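Local coordinates for protein 4-hydroxybutyrate coenzyme A transferase (Shewanella oneidensis, PDB 2OAS) that probably transfers coenzyme A between short-chain acyl-CoA thioesters and free carboxylic acids such as acetate and 4-hydroxybutyrate, at residues A[72-77]-A[83-88]; A[37-42]-A[59-64]; A[221-226]-A[240-245]; A[204-209]-A[251-256]. All coordinates share one frame; numbering follows the deposited sequence.

Interaction 1: A[72-77]-A[83-88]; sequences HRCFFG and PLLQSG
Leu84 lays its CD2 methyl against the His72 ring, 3.6 Å from ND1 and 4.0 Å from CE1, approaching the ring obliquely. Beside it Leu85 reaches over with CD1, which sits 4.2 Å from CA of Gly77 and makes a looser apolar contact with SG of Cys74 at 4.5 Å. Leu85 gives the largest share of the buried surface, and where it meets Gly77 only backbone faces it. No hydrogen bond crosses; two neighbouring leucines cover one side of the strand and the loop that follows it. His72 and Cys74 turn toward the helix, and His72 CG, anti to the carbonyl carbon (chi1 -61°), brings ND1 to the Leu84 methyl. Arg73 points away and forms a salt bridge with Glu399 of the second subunit. Backbone bonds hold the strand edges: His72 and Cys74 pair with Asp91, Arg73 with Leu50. The helix closes in a Schellman motif at Gly88, which has positive phi and whose N bonds to O of Leu85. Phe76, next to Gly77, touches the bound coenzyme A. The arrangement is the strand-to-helix packing of a beta-alpha-beta unit, here strand 70-74, helix 82-86 and strand 91-92 at one margin of a parallel sheet.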
loop_
_atom_site.group_PDB
_atom_site.type_symbol
_atom_site.label_atom_id
_atom_site.label_comp_id
_atom_site.label_asym_id
_atom_site.label_seq_id
_atom_site.Cartn_x
_atom_site.Cartn_y
_atom_site.Cartn_z
ATOM N N HIS A 72 2.423 20.741 -18.422
ATOM C CA HIS A 72 2.042 19.346 -18.241
ATOM C C HIS A 72 1.868 18.974 -16.767
ATOM O O HIS A 72 2.691 19.352 -15.941
ATOM C CB HIS A 72 3.101 18.425 -18.870
ATOM C CG HIS A 72 3.266 18.619 -20.344
ATOM N ND1 HIS A 72 4.158 19.520 -20.879
ATOM C CD2 HIS A 72 2.608 18.072 -21.397
ATOM C CE1 HIS A 72 4.042 19.523 -22.196
ATOM N NE2 HIS A 72 3.107 18.653 -22.536
ATOM N N ARG A 73 0.789 18.250 -16.452
ATOM C CA ARG A 73 0.506 17.784 -15.082
ATOM C C ARG A 73 0.469 16.263 -15.195
ATOM O O ARG A 73 -0.528 15.687 -15.612
ATOM C CB ARG A 73 -0.836 18.313 -14.584
ATOM C CG ARG A 73 -1.055 18.161 -13.076
ATOM C CD ARG A 73 -2.297 18.927 -12.637
ATOM N NE ARG A 73 -2.639 18.761 -11.227
ATOM C CZ ARG A 73 -2.033 19.382 -10.220
ATOM N NH1 ARG A 73 -1.036 20.225 -10.454
ATOM N NH2 ARG A 73 -2.448 19.182 -8.976
ATOM N N CYS A 74 1.563 15.620 -14.816
ATOM C CA CYS A 74 1.687 14.181 -14.951
ATOM C C CYS A 74 1.393 13.292 -13.764
ATOM O O CYS A 74 1.926 13.493 -12.670
ATOM C CB CYS A 74 3.089 13.842 -15.440
ATOM S SG CYS A 74 3.632 14.802 -16.840
ATOM N N PHE A 75 0.555 12.290 -14.003
ATOM C CA PHE A 75 0.221 11.305 -12.993
ATOM C C PHE A 75 1.242 10.195 -13.197
ATOM O O PHE A 75 1.393 9.304 -12.370
ATOM C CB PHE A 75 -1.192 10.763 -13.222
ATOM C CG PHE A 75 -2.263 11.755 -12.911
ATOM C CD1 PHE A 75 -3.286 12.001 -13.811
ATOM C CD2 PHE A 75 -2.251 12.445 -11.699
ATOM C CE1 PHE A 75 -4.278 12.927 -13.517
ATOM C CE2 PHE A 75 -3.240 13.374 -11.402
ATOM C CZ PHE A 75 -4.259 13.613 -12.310
ATOM N N PHE A 76 1.948 10.275 -14.317
ATOM C CA PHE A 76 2.958 9.289 -14.662
ATOM C C PHE A 76 3.829 9.926 -15.720
ATOM O O PHE A 76 3.323 10.386 -16.742
ATOM C CB PHE A 76 2.309 8.050 -15.247
ATOM C CG PHE A 76 3.189 6.846 -15.256
ATOM C CD1 PHE A 76 3.050 5.872 -14.268
ATOM C CD2 PHE A 76 4.122 6.651 -16.273
ATOM C CE1 PHE A 76 3.815 4.719 -14.296
ATOM C CE2 PHE A 76 4.902 5.498 -16.312
ATOM C CZ PHE A 76 4.749 4.526 -15.321
ATOM N N GLY A 77 5.134 9.949 -15.484
ATOM C CA GLY A 77 6.036 10.552 -16.443
ATOM C C GLY A 77 6.395 9.701 -17.652
ATOM O O GLY A 77 6.258 8.469 -17.655
ATOM N N PRO A 83 12.450 15.402 -18.933
ATOM C CA PRO A 83 13.316 16.579 -18.901
ATOM C C PRO A 83 12.604 17.796 -18.327
ATOM O O PRO A 83 13.225 18.645 -17.682
ATOM C CB PRO A 83 13.697 16.762 -20.363
ATOM C CG PRO A 83 12.471 16.258 -21.078
ATOM C CD PRO A 83 12.172 14.993 -20.319
ATOM N N LEU A 84 11.301 17.880 -18.569
ATOM C CA LEU A 84 10.521 18.995 -18.068
ATOM C C LEU A 84 10.264 18.853 -16.565
ATOM O O LEU A 84 10.292 19.836 -15.828
ATOM C CB LEU A 84 9.189 19.111 -18.823
ATOM C CG LEU A 84 9.128 20.054 -20.040
ATOM C CD1 LEU A 84 10.247 19.743 -21.020
ATOM C CD2 LEU A 84 7.763 19.919 -20.714
ATOM N N LEU A 85 10.021 17.633 -16.105
ATOM C CA LEU A 85 9.779 17.417 -14.688
ATOM C C LEU A 85 11.059 17.718 -13.902
ATOM O O LEU A 85 11.038 18.441 -12.900
ATOM C CB LEU A 85 9.317 15.977 -14.437
ATOM C CG LEU A 85 7.905 15.668 -14.938
ATOM C CD1 LEU A 85 7.657 14.171 -14.972
ATOM C CD2 LEU A 85 6.904 16.369 -14.045
ATOM N N GLN A 86 12.170 17.163 -14.377
ATOM C CA GLN A 86 13.468 17.347 -13.739
ATOM C C GLN A 86 13.885 18.811 -13.773
ATOM O O GLN A 86 14.585 19.284 -12.884
ATOM C CB GLN A 86 14.532 16.470 -14.431
ATOM C CG GLN A 86 14.218 14.955 -14.359
ATOM C CD GLN A 86 15.274 14.067 -15.018
ATOM O OE1 GLN A 86 15.701 14.318 -16.148
ATOM N NE2 GLN A 86 15.685 13.019 -14.314
ATOM N N SER A 87 13.441 19.536 -14.791
ATOM C CA SER A 87 13.783 20.948 -14.912
ATOM C C SER A 87 12.746 21.830 -14.221
ATOM O O SER A 87 12.803 23.056 -14.315
ATOM C CB SER A 87 13.891 21.340 -16.389
ATOM O OG SER A 87 12.668 21.099 -17.064
ATOM N N GLY A 88 11.796 21.193 -13.545
ATOM C CA GLY A 88 10.752 21.922 -12.842
ATOM C C GLY A 88 9.796 22.702 -13.730
ATOM O O GLY A 88 9.189 23.668 -13.272
#

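Interaction 2: A[37-42]-A[59-64]; sequences ALAKHA and ESLSHP
Leu61, Ala39 and Ser60 carry most of the contact between helix 32-41 and the 59-64 segment. Leu61 does the reaching: its CD2 methyl comes up against the helix backbone, 3.7 Å from CA of Ala39, and touches the adjoining peptide as well, 4.1 Å from C of Leu38. The same methyl lies 4.1 Å from CB of Ala39 and has CG of Leu38 near its limit of contact at 4.4 Å. With CG anti to the carbonyl carbon (chi1 -73°) and CD2 the branch that faces the helix, Leu61 bridges to a surface where the small Ala39 leaves the main chain approachable; the two CA atoms are 5.4 Å apart. Ala39 in turn directs its CB at Ser60, whose OG lies 3.8 Å away, a van der Waals approach. The polar role of that hydroxyl is taken up by OD1 of Asp36, one turn earlier on the same helix, so a hydrogen bond ties the 59-64 segment to the helix just beside the apolar patch. Beyond Leu61 lie Leu70 and His72 of strand 70-74, and Leu38 packs on Val13 of helix 9-13. Across the two segments themselves the contact is purely dispersive, with no hydrogen bond: cohesion comes from one leucine methyl fitted to a helix face, with the serine hydroxyl satisfied at its border.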
loop_
_atom_site.group_PDB
_atom_site.type_symbol
_atom_site.label_atom_id
_atom_site.label_comp_id
_atom_site.label_asym_id
_atom_site.label_seq_id
_atom_site.Cartn_x
_atom_site.Cartn_y
_atom_site.Cartn_z
ATOM N N ALA A 37 -1.872 19.547 -33.408
ATOM C CA ALA A 37 -2.585 20.756 -33.789
ATOM C C ALA A 37 -2.646 21.707 -32.587
ATOM O O ALA A 37 -2.665 22.926 -32.744
ATOM C CB ALA A 37 -3.985 20.418 -34.265
ATOM N N LEU A 38 -2.664 21.136 -31.391
ATOM C CA LEU A 38 -2.720 21.921 -30.166
ATOM C C LEU A 38 -1.354 22.542 -29.908
ATOM O O LEU A 38 -1.234 23.528 -29.186
ATOM C CB LEU A 38 -3.117 21.025 -28.989
ATOM C CG LEU A 38 -3.199 21.635 -27.598
ATOM C CD1 LEU A 38 -4.252 22.735 -27.581
ATOM C CD2 LEU A 38 -3.522 20.561 -26.582
ATOM N N ALA A 39 -0.325 21.957 -30.512
ATOM C CA ALA A 39 1.043 22.454 -30.358
ATOM C C ALA A 39 1.117 23.850 -30.941
ATOM O O ALA A 39 1.991 24.637 -30.584
ATOM C CB ALA A 39 2.028 21.528 -31.073
ATOM N N LYS A 40 0.196 24.149 -31.849
ATOM C CA LYS A 40 0.159 25.466 -32.462
ATOM C C LYS A 40 -0.947 26.344 -31.897
ATOM O O LYS A 40 -0.684 27.461 -31.456
ATOM C CB LYS A 40 0.015 25.338 -33.978
ATOM C CG LYS A 40 1.357 25.136 -34.668
ATOM C CD LYS A 40 1.523 23.733 -35.198
ATOM C CE LYS A 40 0.650 23.530 -36.420
ATOM N NZ LYS A 40 0.947 22.243 -37.100
ATOM N N HIS A 41 -2.176 25.830 -31.893
ATOM C CA HIS A 41 -3.325 26.567 -31.370
ATOM C C HIS A 41 -3.075 27.100 -29.955
ATOM O O HIS A 41 -3.481 28.214 -29.623
ATOM C CB HIS A 41 -4.564 25.664 -31.360
ATOM C CG HIS A 41 -5.779 26.308 -30.763
ATOM N ND1 HIS A 41 -6.402 27.396 -31.331
ATOM C CD2 HIS A 41 -6.477 26.023 -29.643
ATOM C CE1 HIS A 41 -7.433 27.755 -30.591
ATOM N NE2 HIS A 41 -7.501 26.938 -29.560
ATOM N N ALA A 42 -2.421 26.295 -29.129
ATOM C CA ALA A 42 -2.133 26.690 -27.758
ATOM C C ALA A 42 -1.250 27.933 -27.698
ATOM O O ALA A 42 -1.225 28.628 -26.689
ATOM C CB ALA A 42 -1.456 25.545 -27.017
ATOM N N GLU A 59 5.886 14.617 -28.191
ATOM C CA GLU A 59 7.023 15.487 -27.894
ATOM C C GLU A 59 6.901 16.878 -28.486
ATOM O O GLU A 59 7.699 17.759 -28.159
ATOM C CB GLU A 59 8.349 14.862 -28.334
ATOM C CG GLU A 59 8.334 14.155 -29.661
ATOM C CD GLU A 59 7.694 12.784 -29.564
ATOM O OE1 GLU A 59 8.115 11.999 -28.690
ATOM O OE2 GLU A 59 6.775 12.492 -30.360
ATOM N N SER A 60 5.908 17.085 -29.348
ATOM C CA SER A 60 5.719 18.406 -29.939
ATOM C C SER A 60 5.164 19.365 -28.874
ATOM O O SER A 60 5.384 20.574 -28.940
ATOM C CB SER A 60 4.762 18.338 -31.139
ATOM O OG SER A 60 3.449 17.992 -30.746
ATOM N N LEU A 61 4.458 18.815 -27.891
ATOM C CA LEU A 61 3.889 19.610 -26.819
ATOM C C LEU A 61 4.901 19.912 -25.722
ATOM O O LEU A 61 4.577 20.570 -24.738
ATOM C CB LEU A 61 2.689 18.902 -26.207
ATOM C CG LEU A 61 1.423 18.878 -27.057
ATOM C CD1 LEU A 61 0.345 18.075 -26.329
ATOM C CD2 LEU A 61 0.951 20.295 -27.308
ATOM N N SER A 62 6.123 19.428 -25.886
ATOM C CA SER A 62 7.154 19.669 -24.891
ATOM C C SER A 62 8.189 20.664 -25.410
ATOM O O SER A 62 9.234 20.862 -24.798
ATOM C CB SER A 62 7.838 18.361 -24.502
ATOM O OG SER A 62 8.513 17.806 -25.611
ATOM N N HIS A 63 7.874 21.290 -26.538
ATOM C CA HIS A 63 8.745 22.282 -27.156
ATOM C C HIS A 63 8.707 23.565 -26.322
ATOM O O HIS A 63 7.634 23.993 -25.876
ATOM C CB HIS A 63 8.271 22.558 -28.586
ATOM C CG HIS A 63 9.251 23.327 -29.419
ATOM N ND1 HIS A 63 9.301 24.706 -29.432
ATOM C CD2 HIS A 63 10.236 22.905 -30.249
ATOM C CE1 HIS A 63 10.276 25.098 -30.234
ATOM N NE2 HIS A 63 10.858 24.024 -30.742
ATOM N N PRO A 64 9.882 24.193 -26.106
ATOM C CA PRO A 64 10.034 25.427 -25.322
ATOM C C PRO A 64 9.047 26.515 -25.697
ATOM O O PRO A 64 8.663 27.342 -24.864
ATOM C CB PRO A 64 11.482 25.823 -25.588
ATOM C CG PRO A 64 12.155 24.485 -25.714
ATOM C CD PRO A 64 11.189 23.742 -26.612
#

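Interaction 3: A[221-226]-A[240-245]; sequences CLTGHK and LQLVEK
Leu222 to His225 form a type I beta turn, closed by the 2.9 Å bond from N of His225 to O of Leu222, and this turn faces helix 237-244. The backbones come nearest at Thr223 and Leu242, where the CA atoms are 6.4 Å apart; the space across is bridged by Leu242, which has the greatest buried area of the contact. Its torsions (chi1 -89°, chi2 48°) carry both methyls to the turn, although its CB does not point there. The methyls divide the work: CD2 meets CB of Leu222 at 3.9 Å, and CD1 touches CG2 of Thr223 at 4.3 Å. The leucine thus spans the first two residues of the turn, touching a buried neighbour with one branch and an exposed one with the other. Thr223 offers its methyl to the helix. On the turn's own side CG of Leu222 lies 4.0 Å above one face of the His225 ring, displaced toward the rim. That ring is fixed from outside, since NE2 of His225 is hydrogen-bonded to O of Val201; Leu222 also packs on Leu228, and Leu242 on Ile248. The contact joins the loop that follows helix 213-220 to helix 237-244, away from the coenzyme A site. No polar bond links the segments: the chemistry is that of methyls in dispersive contact, passing from a buried leucine pair to a threonine methyl at the protein surface.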
loop_
_atom_site.group_PDB
_atom_site.type_symbol
_atom_site.label_atom_id
_atom_site.label_comp_id
_atom_site.label_asym_id
_atom_site.label_seq_id
_atom_site.Cartn_x
_atom_site.Cartn_y
_atom_site.Cartn_z
ATOM N N CYS A 221 9.823 -18.278 -21.660
ATOM C CA CYS A 221 10.105 -19.457 -20.848
ATOM C C CYS A 221 8.838 -20.102 -20.303
ATOM O O CYS A 221 8.913 -21.038 -19.509
ATOM C CB CYS A 221 11.028 -19.103 -19.686
ATOM S SG CYS A 221 12.594 -18.279 -20.171
ATOM N N LEU A 222 7.679 -19.604 -20.727
ATOM C CA LEU A 222 6.407 -20.148 -20.263
ATOM C C LEU A 222 5.723 -20.985 -21.324
ATOM O O LEU A 222 4.605 -21.466 -21.118
ATOM C CB LEU A 222 5.467 -19.015 -19.846
ATOM C CG LEU A 222 5.387 -18.594 -18.378
ATOM C CD1 LEU A 222 6.774 -18.359 -17.826
ATOM C CD2 LEU A 222 4.553 -17.326 -18.246
ATOM N N THR A 223 6.390 -21.162 -22.461
ATOM C CA THR A 223 5.831 -21.934 -23.568
ATOM C C THR A 223 5.590 -23.392 -23.197
ATOM O O THR A 223 5.095 -24.173 -24.008
ATOM C CB THR A 223 6.746 -21.882 -24.820
ATOM O OG1 THR A 223 8.015 -22.473 -24.525
ATOM C CG2 THR A 223 6.954 -20.442 -25.271
ATOM N N GLY A 224 5.948 -23.747 -21.966
ATOM C CA GLY A 224 5.760 -25.105 -21.498
ATOM C C GLY A 224 4.626 -25.233 -20.496
ATOM O O GLY A 224 4.173 -26.340 -20.206
ATOM N N HIS A 225 4.161 -24.105 -19.961
ATOM C CA HIS A 225 3.076 -24.131 -18.992
ATOM C C HIS A 225 1.732 -24.315 -19.689
ATOM O O HIS A 225 1.677 -24.473 -20.902
ATOM C CB HIS A 225 3.066 -22.842 -18.173
ATOM C CG HIS A 225 4.266 -22.671 -17.293
ATOM N ND1 HIS A 225 5.545 -22.540 -17.792
ATOM C CD2 HIS A 225 4.380 -22.610 -15.945
ATOM C CE1 HIS A 225 6.394 -22.405 -16.788
ATOM N NE2 HIS A 225 5.712 -22.445 -15.656
ATOM N N LYS A 226 0.653 -24.295 -18.914
ATOM C CA LYS A 226 -0.688 -24.453 -19.462
ATOM C C LYS A 226 -1.770 -23.928 -18.535
ATOM O O LYS A 226 -1.582 -23.839 -17.325
ATOM C CB LYS A 226 -0.965 -25.919 -19.804
ATOM C CG LYS A 226 -0.338 -26.920 -18.850
ATOM C CD LYS A 226 -0.664 -28.368 -19.236
ATOM C CE LYS A 226 -0.440 -28.648 -20.730
ATOM N NZ LYS A 226 0.959 -28.392 -21.174
ATOM N N LEU A 240 0.438 -12.440 -26.703
ATOM C CA LEU A 240 -0.167 -12.908 -27.935
ATOM C C LEU A 240 0.432 -14.247 -28.388
ATOM O O LEU A 240 -0.296 -15.141 -28.821
ATOM C CB LEU A 240 0.003 -11.831 -29.015
ATOM C CG LEU A 240 -0.485 -12.103 -30.436
ATOM C CD1 LEU A 240 -1.981 -12.357 -30.449
ATOM C CD2 LEU A 240 -0.127 -10.919 -31.306
ATOM N N GLN A 241 1.747 -14.394 -28.272
ATOM C CA GLN A 241 2.423 -15.625 -28.679
ATOM C C GLN A 241 2.028 -16.845 -27.852
ATOM O O GLN A 241 1.917 -17.943 -28.382
ATOM C CB GLN A 241 3.939 -15.442 -28.606
ATOM C CG GLN A 241 4.488 -14.446 -29.621
ATOM C CD GLN A 241 6.009 -14.433 -29.651
ATOM O OE1 GLN A 241 6.661 -13.910 -28.737
ATOM N NE2 GLN A 241 6.586 -15.030 -30.701
ATOM N N LEU A 242 1.830 -16.652 -26.551
ATOM C CA LEU A 242 1.450 -17.744 -25.662
ATOM C C LEU A 242 -0.013 -18.110 -25.869
ATOM O O LEU A 242 -0.436 -19.234 -25.592
ATOM C CB LEU A 242 1.698 -17.352 -24.199
ATOM C CG LEU A 242 3.090 -17.654 -23.615
ATOM C CD1 LEU A 242 4.176 -17.187 -24.556
ATOM C CD2 LEU A 242 3.233 -16.997 -22.251
ATOM N N VAL A 243 -0.788 -17.155 -26.356
ATOM C CA VAL A 243 -2.186 -17.410 -26.603
ATOM C C VAL A 243 -2.316 -18.343 -27.794
ATOM O O VAL A 243 -3.045 -19.335 -27.733
ATOM C CB VAL A 243 -2.950 -16.099 -26.888
ATOM C CG1 VAL A 243 -4.387 -16.398 -27.293
ATOM C CG2 VAL A 243 -2.911 -15.217 -25.640
ATOM N N GLU A 244 -1.589 -18.047 -28.868
ATOM C CA GLU A 244 -1.674 -18.883 -30.056
ATOM C C GLU A 244 -1.048 -20.255 -29.818
ATOM O O GLU A 244 -1.238 -21.184 -30.606
ATOM C CB GLU A 244 -1.022 -18.170 -31.251
ATOM C CG GLU A 244 0.362 -17.604 -30.983
ATOM C CD GLU A 244 0.793 -16.526 -31.996
ATOM O OE1 GLU A 244 1.935 -16.644 -32.531
ATOM O OE2 GLU A 244 0.003 -15.561 -32.241
ATOM N N LYS A 245 -0.339 -20.381 -28.703
ATOM C CA LYS A 245 0.293 -21.635 -28.322
ATOM C C LYS A 245 -0.637 -22.445 -27.420
ATOM O O LYS A 245 -0.334 -23.582 -27.075
ATOM C CB LYS A 245 1.614 -21.356 -27.589
ATOM C CG LYS A 245 2.857 -21.767 -28.360
ATOM C CD LYS A 245 2.867 -21.136 -29.740
ATOM C CE LYS A 245 3.834 -21.846 -30.692
ATOM N NZ LYS A 245 3.680 -21.381 -32.117
#

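Interaction 4: A[204-209]-A[251-256]; sequences GDCLQM and TKKRFY
Aliphatic contact with sulfur comes first: SG of Cys206 lies against the middle of the Lys253 chain, 3.6 Å from CD and 3.9 Å from CG. The thiol is swung anti to the backbone N of Cys206 (chi1 -174°), and it meets the lysine alongside its methylenes, well short of the ammonium group. A second van der Waals patch lies at Gly204, whose O is 3.7 Å from CB of Lys252 and whose CA is 4.1 Å from CG of the same lysine. Here the backbone of Gly204 supplies the whole surface, and Lys252 carries its amino end away from 204-209. Polar bonds run within or outside the pair of segments. NZ of Lys253, whose chain bends at chi3 (-55°), donates to the carbonyls of Lys259 and Val230 and makes a weak bond of 3.3 Å to O of Tyr256. Two main-chain carbonyls, and weakly a third, hold the ammonium group of a buried side chain. Strand 206-208 is held by backbone bonds to its neighbours, Leu207 with Gly229 and Cys206 with Met302, and Asp205 forms a salt bridge with Arg346. The contact sets the loop before strand 260-262 against the start of a strand in the mixed sheet. Its chemistry divides one lysine in two: the methylenes serve as apolar surface for a thiol, while the charge is probably stabilised by main-chain carbonyls.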
loop_
_atom_site.group_PDB
_atom_site.type_symbol
_atom_site.label_atom_id
_atom_site.label_comp_id
_atom_site.label_asym_id
_atom_site.label_seq_id
_atom_site.Cartn_x
_atom_site.Cartn_y
_atom_site.Cartn_z
ATOM N N GLY A 204 -1.671 -22.820 -14.462
ATOM C CA GLY A 204 -2.929 -22.244 -14.019
ATOM C C GLY A 204 -2.810 -20.887 -13.352
ATOM O O GLY A 204 -3.804 -20.363 -12.835
ATOM N N ASP A 205 -1.599 -20.327 -13.353
ATOM C CA ASP A 205 -1.347 -19.024 -12.756
ATOM C C ASP A 205 -1.999 -17.909 -13.547
ATOM O O ASP A 205 -2.066 -17.966 -14.772
ATOM C CB ASP A 205 0.145 -18.754 -12.667
ATOM C CG ASP A 205 0.775 -19.367 -11.438
ATOM O OD1 ASP A 205 0.117 -20.165 -10.730
ATOM O OD2 ASP A 205 1.952 -19.052 -11.180
ATOM N N CYS A 206 -2.475 -16.895 -12.829
ATOM C CA CYS A 206 -3.125 -15.740 -13.452
ATOM C C CYS A 206 -2.117 -14.592 -13.572
ATOM O O CYS A 206 -1.941 -13.805 -12.637
ATOM C CB CYS A 206 -4.307 -15.306 -12.613
ATOM S SG CYS A 206 -5.242 -14.028 -13.390
ATOM N N LEU A 207 -1.482 -14.491 -14.734
ATOM C CA LEU A 207 -0.443 -13.498 -14.990
ATOM C C LEU A 207 -0.783 -12.021 -15.033
ATOM O O LEU A 207 -1.891 -11.603 -15.401
ATOM C CB LEU A 207 0.279 -13.825 -16.299
ATOM C CG LEU A 207 0.862 -15.221 -16.527
ATOM C CD1 LEU A 207 1.393 -15.316 -17.952
ATOM C CD2 LEU A 207 1.937 -15.495 -15.509
ATOM N N GLN A 208 0.225 -11.239 -14.666
ATOM C CA GLN A 208 0.170 -9.793 -14.686
ATOM C C GLN A 208 1.604 -9.319 -14.895
ATOM O O GLN A 208 2.487 -9.603 -14.073
ATOM C CB GLN A 208 -0.400 -9.248 -13.386
ATOM C CG GLN A 208 -0.517 -7.729 -13.353
ATOM C CD GLN A 208 0.832 -7.038 -13.094
ATOM O OE1 GLN A 208 1.433 -7.195 -12.024
ATOM N NE2 GLN A 208 1.315 -6.281 -14.082
HETATM N N MSE A 209 1.823 -8.603 -16.001
HETATM C CA MSE A 209 3.144 -8.097 -16.363
HETATM C C MSE A 209 3.162 -6.795 -17.128
HETATM O O MSE A 209 2.128 -6.284 -17.540
HETATM C CB MSE A 209 3.863 -9.098 -17.240
HETATM C CG MSE A 209 4.325 -10.333 -16.554
HETATM SE SE MSE A 209 5.136 -11.403 -17.907
HETATM C CE MSE A 209 3.780 -12.801 -17.950
ATOM N N THR A 251 -8.796 -20.322 -18.236
ATOM C CA THR A 251 -9.719 -21.318 -17.718
ATOM C C THR A 251 -9.769 -21.366 -16.192
ATOM O O THR A 251 -10.794 -21.721 -15.616
ATOM C CB THR A 251 -9.346 -22.714 -18.248
ATOM O OG1 THR A 251 -9.552 -22.754 -19.662
ATOM C CG2 THR A 251 -10.200 -23.777 -17.584
ATOM N N LYS A 252 -8.671 -21.000 -15.541
ATOM C CA LYS A 252 -8.616 -21.054 -14.083
ATOM C C LYS A 252 -8.936 -19.768 -13.331
ATOM O O LYS A 252 -8.776 -19.702 -12.115
ATOM C CB LYS A 252 -7.251 -21.588 -13.649
ATOM C CG LYS A 252 -6.942 -22.961 -14.220
ATOM C CD LYS A 252 -8.101 -23.913 -13.948
ATOM C CE LYS A 252 -8.007 -25.177 -14.782
ATOM N NZ LYS A 252 -9.245 -26.008 -14.649
ATOM N N LYS A 253 -9.401 -18.751 -14.051
ATOM C CA LYS A 253 -9.762 -17.483 -13.425
ATOM C C LYS A 253 -11.197 -17.545 -12.914
ATOM O O LYS A 253 -11.993 -18.354 -13.390
ATOM C CB LYS A 253 -9.636 -16.333 -14.425
ATOM C CG LYS A 253 -8.206 -16.021 -14.893
ATOM C CD LYS A 253 -8.113 -14.578 -15.424
ATOM C CE LYS A 253 -9.135 -14.306 -16.535
ATOM N NZ LYS A 253 -9.142 -12.914 -17.073
ATOM N N ARG A 254 -11.529 -16.706 -11.940
ATOM C CA ARG A 254 -12.892 -16.681 -11.414
ATOM C C ARG A 254 -13.567 -15.376 -11.816
ATOM O O ARG A 254 -14.799 -15.276 -11.835
ATOM C CB ARG A 254 -12.905 -16.835 -9.886
ATOM C CG ARG A 254 -12.174 -18.075 -9.389
ATOM C CD ARG A 254 -12.643 -18.523 -8.002
ATOM N NE ARG A 254 -11.833 -19.613 -7.443
ATOM C CZ ARG A 254 -11.578 -20.772 -8.051
ATOM N NH1 ARG A 254 -10.833 -21.684 -7.441
ATOM N NH2 ARG A 254 -12.058 -21.022 -9.265
ATOM N N PHE A 255 -12.756 -14.372 -12.137
ATOM C CA PHE A 255 -13.284 -13.081 -12.539
ATOM C C PHE A 255 -13.057 -12.954 -14.028
ATOM O O PHE A 255 -11.926 -12.782 -14.479
ATOM C CB PHE A 255 -12.586 -11.962 -11.779
ATOM C CG PHE A 255 -13.028 -10.588 -12.176
ATOM C CD1 PHE A 255 -12.368 -9.902 -13.191
ATOM C CD2 PHE A 255 -14.092 -9.969 -11.529
ATOM C CE1 PHE A 255 -12.761 -8.612 -13.551
ATOM C CE2 PHE A 255 -14.493 -8.688 -11.879
ATOM C CZ PHE A 255 -13.827 -8.006 -12.894
ATOM N N TYR A 256 -14.149 -13.049 -14.783
ATOM C CA TYR A 256 -14.107 -12.987 -16.237
ATOM C C TYR A 256 -13.271 -14.141 -16.795
ATOM O O TYR A 256 -12.258 -13.927 -17.460
ATOM C CB TYR A 256 -13.530 -11.653 -16.723
ATOM C CG TYR A 256 -14.536 -10.531 -16.827
ATOM C CD1 TYR A 256 -15.019 -9.891 -15.684
ATOM C CD2 TYR A 256 -14.989 -10.095 -18.071
ATOM C CE1 TYR A 256 -15.927 -8.837 -15.777
ATOM C CE2 TYR A 256 -15.896 -9.046 -18.179
ATOM C CZ TYR A 256 -16.361 -8.419 -17.030
ATOM O OH TYR A 256 -17.253 -7.371 -17.145
#

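None of the four contacts has a hydrogen bond across its own segments; they differ in what does the packing. Interactions 1 and 2 touch at strand 70-74, which belongs to the first and is packed on by Leu61 of the second, with His72 lying against Leu61 and Ser62; both use leucine methyls, but interaction 1 is more buried and nearer coenzyme A. Interactions 3 and 4 lie on the other side of the chain's centre and also touch, through Leu222 with Leu207 and a probable bond from N of Gly204 to O of Lys226. Interaction 3 is largely buried leucine packing, whereas interaction 4, only partly buried, relies on lysine methylenes, a thiol and bare glycine backbone.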